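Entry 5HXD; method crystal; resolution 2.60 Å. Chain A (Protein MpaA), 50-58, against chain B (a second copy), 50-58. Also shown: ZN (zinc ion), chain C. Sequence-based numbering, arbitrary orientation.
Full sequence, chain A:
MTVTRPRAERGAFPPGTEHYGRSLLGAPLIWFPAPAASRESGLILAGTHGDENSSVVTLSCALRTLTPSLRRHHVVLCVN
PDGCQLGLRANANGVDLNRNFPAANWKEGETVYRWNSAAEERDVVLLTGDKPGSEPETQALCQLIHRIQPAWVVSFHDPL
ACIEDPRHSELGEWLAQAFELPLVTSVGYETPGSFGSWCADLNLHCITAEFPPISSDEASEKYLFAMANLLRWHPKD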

# COMPACT_ATOMS: atom_id res chain seq x y z
N GLY A 50 -5.49 3.75 3.65
CA GLY A 50 -4.81 3.05 2.56
C GLY A 50 -3.52 3.62 2.00
O GLY A 50 -2.77 2.89 1.36
N ASP A 51 -3.23 4.90 2.23
CA ASP A 51 -1.92 5.45 1.84
C ASP A 51 -0.84 5.35 2.94
O ASP A 51 0.33 5.67 2.69
CB ASP A 51 -2.07 6.91 1.39
CG ASP A 51 -2.70 7.78 2.45
OD1 ASP A 51 -3.35 7.22 3.34
OD2 ASP A 51 -2.58 9.02 2.39
N GLU A 52 -1.20 4.87 4.14
CA GLU A 52 -0.24 4.70 5.24
C GLU A 52 0.41 3.32 5.21
O GLU A 52 0.27 2.49 6.12
CB GLU A 52 -0.92 5.00 6.58
CG GLU A 52 -1.58 6.37 6.58
CD GLU A 52 -2.19 6.79 7.91
OE1 GLU A 52 -2.54 5.92 8.73
OE2 GLU A 52 -2.35 8.00 8.12
N ASN A 53 1.19 3.17 4.16
CA ASN A 53 1.84 1.97 3.67
C ASN A 53 3.07 1.42 4.42
O ASN A 53 3.30 0.21 4.47
CB ASN A 53 2.21 2.32 2.23
CG ASN A 53 1.05 2.17 1.30
OD1 ASN A 53 1.21 2.30 0.11
ND2 ASN A 53 -0.07 1.64 1.82
N SER A 54 3.92 2.34 4.88
CA SER A 54 5.18 1.96 5.51
C SER A 54 5.03 1.12 6.78
O SER A 54 5.98 0.46 7.20
CB SER A 54 6.03 3.21 5.84
OG SER A 54 5.39 4.05 6.80
N SER A 55 3.86 1.15 7.41
CA SER A 55 3.67 0.29 8.58
C SER A 55 3.07 -1.06 8.18
O SER A 55 3.32 -2.07 8.82
CB SER A 55 2.82 0.99 9.65
OG SER A 55 1.87 1.89 9.09
N VAL A 56 2.30 -1.10 7.10
CA VAL A 56 1.70 -2.35 6.65
C VAL A 56 2.75 -3.27 6.03
O VAL A 56 2.61 -4.49 6.05
CB VAL A 56 0.59 -2.13 5.63
CG1 VAL A 56 -0.00 -3.47 5.19
CG2 VAL A 56 -0.47 -1.21 6.22
N VAL A 57 3.81 -2.69 5.49
CA VAL A 57 4.89 -3.52 4.98
C VAL A 57 5.78 -3.93 6.14
O VAL A 57 6.27 -5.05 6.18
CB VAL A 57 5.71 -2.80 3.91
CG1 VAL A 57 6.88 -3.66 3.48
CG2 VAL A 57 4.82 -2.48 2.72
N THR A 58 5.96 -3.03 7.10
CA THR A 58 6.79 -3.29 8.27
C THR A 58 6.21 -4.41 9.14
O THR A 58 6.92 -5.34 9.52
CB THR A 58 6.95 -2.05 9.15
OG1 THR A 58 7.70 -1.06 8.44
CG2 THR A 58 7.69 -2.41 10.43
N GLY B 50 3.68 -5.62 -4.51
CA GLY B 50 2.84 -5.14 -3.42
C GLY B 50 3.51 -4.21 -2.41
O GLY B 50 2.85 -3.40 -1.77
N ASP B 51 4.83 -4.31 -2.29
CA ASP B 51 5.58 -3.48 -1.34
C ASP B 51 6.24 -2.27 -1.97
O ASP B 51 7.13 -1.68 -1.36
CB ASP B 51 6.66 -4.30 -0.62
CG ASP B 51 7.42 -5.23 -1.56
OD1 ASP B 51 7.38 -5.01 -2.79
OD2 ASP B 51 8.06 -6.18 -1.05
N GLU B 52 5.81 -1.89 -3.17
CA GLU B 52 6.37 -0.72 -3.85
C GLU B 52 5.26 0.33 -4.02
O GLU B 52 4.62 0.43 -5.06
CB GLU B 52 7.01 -1.15 -5.18
CG GLU B 52 8.32 -1.92 -4.94
CD GLU B 52 8.83 -2.78 -6.09
OE1 GLU B 52 9.41 -3.84 -5.78
OE2 GLU B 52 8.70 -2.41 -7.29
N ASN B 53 5.07 1.11 -2.96
CA ASN B 53 3.83 1.84 -2.72
C ASN B 53 3.96 3.35 -2.81
O ASN B 53 2.96 4.06 -2.77
CB ASN B 53 3.33 1.51 -1.33
CG ASN B 53 3.09 0.04 -1.10
OD1 ASN B 53 3.77 -0.58 -0.28
ND2 ASN B 53 2.10 -0.52 -1.80
N SER B 54 5.19 3.83 -2.83
CA SER B 54 5.46 5.24 -2.96
C SER B 54 4.99 5.65 -4.34
O SER B 54 4.46 6.74 -4.54
CB SER B 54 6.96 5.54 -2.76
OG SER B 54 7.77 4.58 -3.44
N SER B 55 5.14 4.75 -5.30
CA SER B 55 4.75 5.07 -6.65
C SER B 55 3.24 4.91 -6.82
O SER B 55 2.64 5.67 -7.58
CB SER B 55 5.54 4.23 -7.66
OG SER B 55 5.36 2.84 -7.50
N VAL B 56 2.62 3.97 -6.09
CA VAL B 56 1.15 3.79 -6.09
C VAL B 56 0.43 5.02 -5.55
O VAL B 56 -0.49 5.56 -6.18
CB VAL B 56 0.69 2.56 -5.24
CG1 VAL B 56 -0.83 2.47 -5.17
CG2 VAL B 56 1.26 1.25 -5.78
N VAL B 57 0.86 5.49 -4.39
CA VAL B 57 0.23 6.65 -3.76
C VAL B 57 0.45 7.93 -4.57
O VAL B 57 -0.48 8.72 -4.75
CB VAL B 57 0.73 6.84 -2.29
CG1 VAL B 57 0.32 8.19 -1.73
CG2 VAL B 57 0.19 5.73 -1.43
N THR B 58 1.66 8.11 -5.08
CA THR B 58 1.99 9.31 -5.87
C THR B 58 1.15 9.38 -7.14
O THR B 58 0.62 10.44 -7.49
CB THR B 58 3.53 9.35 -6.23
OG1 THR B 58 4.32 9.34 -5.03
CG2 THR B 58 3.88 10.61 -7.06
ZN ZN C . -3.50 8.71 10.16

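The same stretch from two copies of MpaA meets itself in antiparallel register. A:Asn53 lies opposite B:Asn53, with their CA atoms 6.7 Å apart, while A:Asp51 CA pairs with B:Val57 CA at 6.1 Å and A:Val57 CA with B:Asp51 CA at 6.4 Å. The two stretches together bury 258 Å², with no hydrogen bond between them, so this contact rests on side-chain packing.

The asparagines sit at the centre, and A:Asn53 gives up the most surface, 55 Å². Both point their CA-to-CB bonds toward the partner stretch and both take the m rotamer at chi1, but their chi2 angles differ (-174° and 115°), so the two amides depart from exact twofold symmetry. A:Asn53 OD1 is modelled 2.7 Å from B:Asn53 CB, too close for a carbon and an oxygen, and the detail of this approach carries little weight. The amide of B:Asn53 is held within its own chain: ND2 donates to B:Gly50 O at 3.0 Å, bracing the loop ahead of the helix.

The valines flank this centre. B:Val57 buries 48 Å² and A:Val57 45 Å²; both are t rotamers whose CA-to-CB bonds point toward the other stretch. B:Val57 CG2 packs 3.8 Å from A:Asp51 CB and 3.9 Å from A:Asn53 OD1. In the reciprocal contacts, A:Val57 CG1 lies 4.2 Å from B:Asp51 CB, and A:Val57 CG2 lies 3.7 Å from B:Asn53 OD1. Each valine thus meets the aliphatic CB of an aspartate in a van der Waals contact between carbons, while the carboxylate oxygens stay farther off: A:Asp51 OD2 is 5.1 Å from B:Val57 CG1, and B:Asp51 OD2 is 5.3 Å from A:Val57 CG1. A:Val57 N donates to A:Asn53 O at 3.1 Å, and B:Val57 N to B:Asn53 O at 3.0 Å, tying each valine to the asparagine four residues earlier.

The CA-to-CB bonds of A:Glu52 and B:Glu52 point away; A:Glu52 OE2 binds ZN at 2.4 Å, clear of the contact.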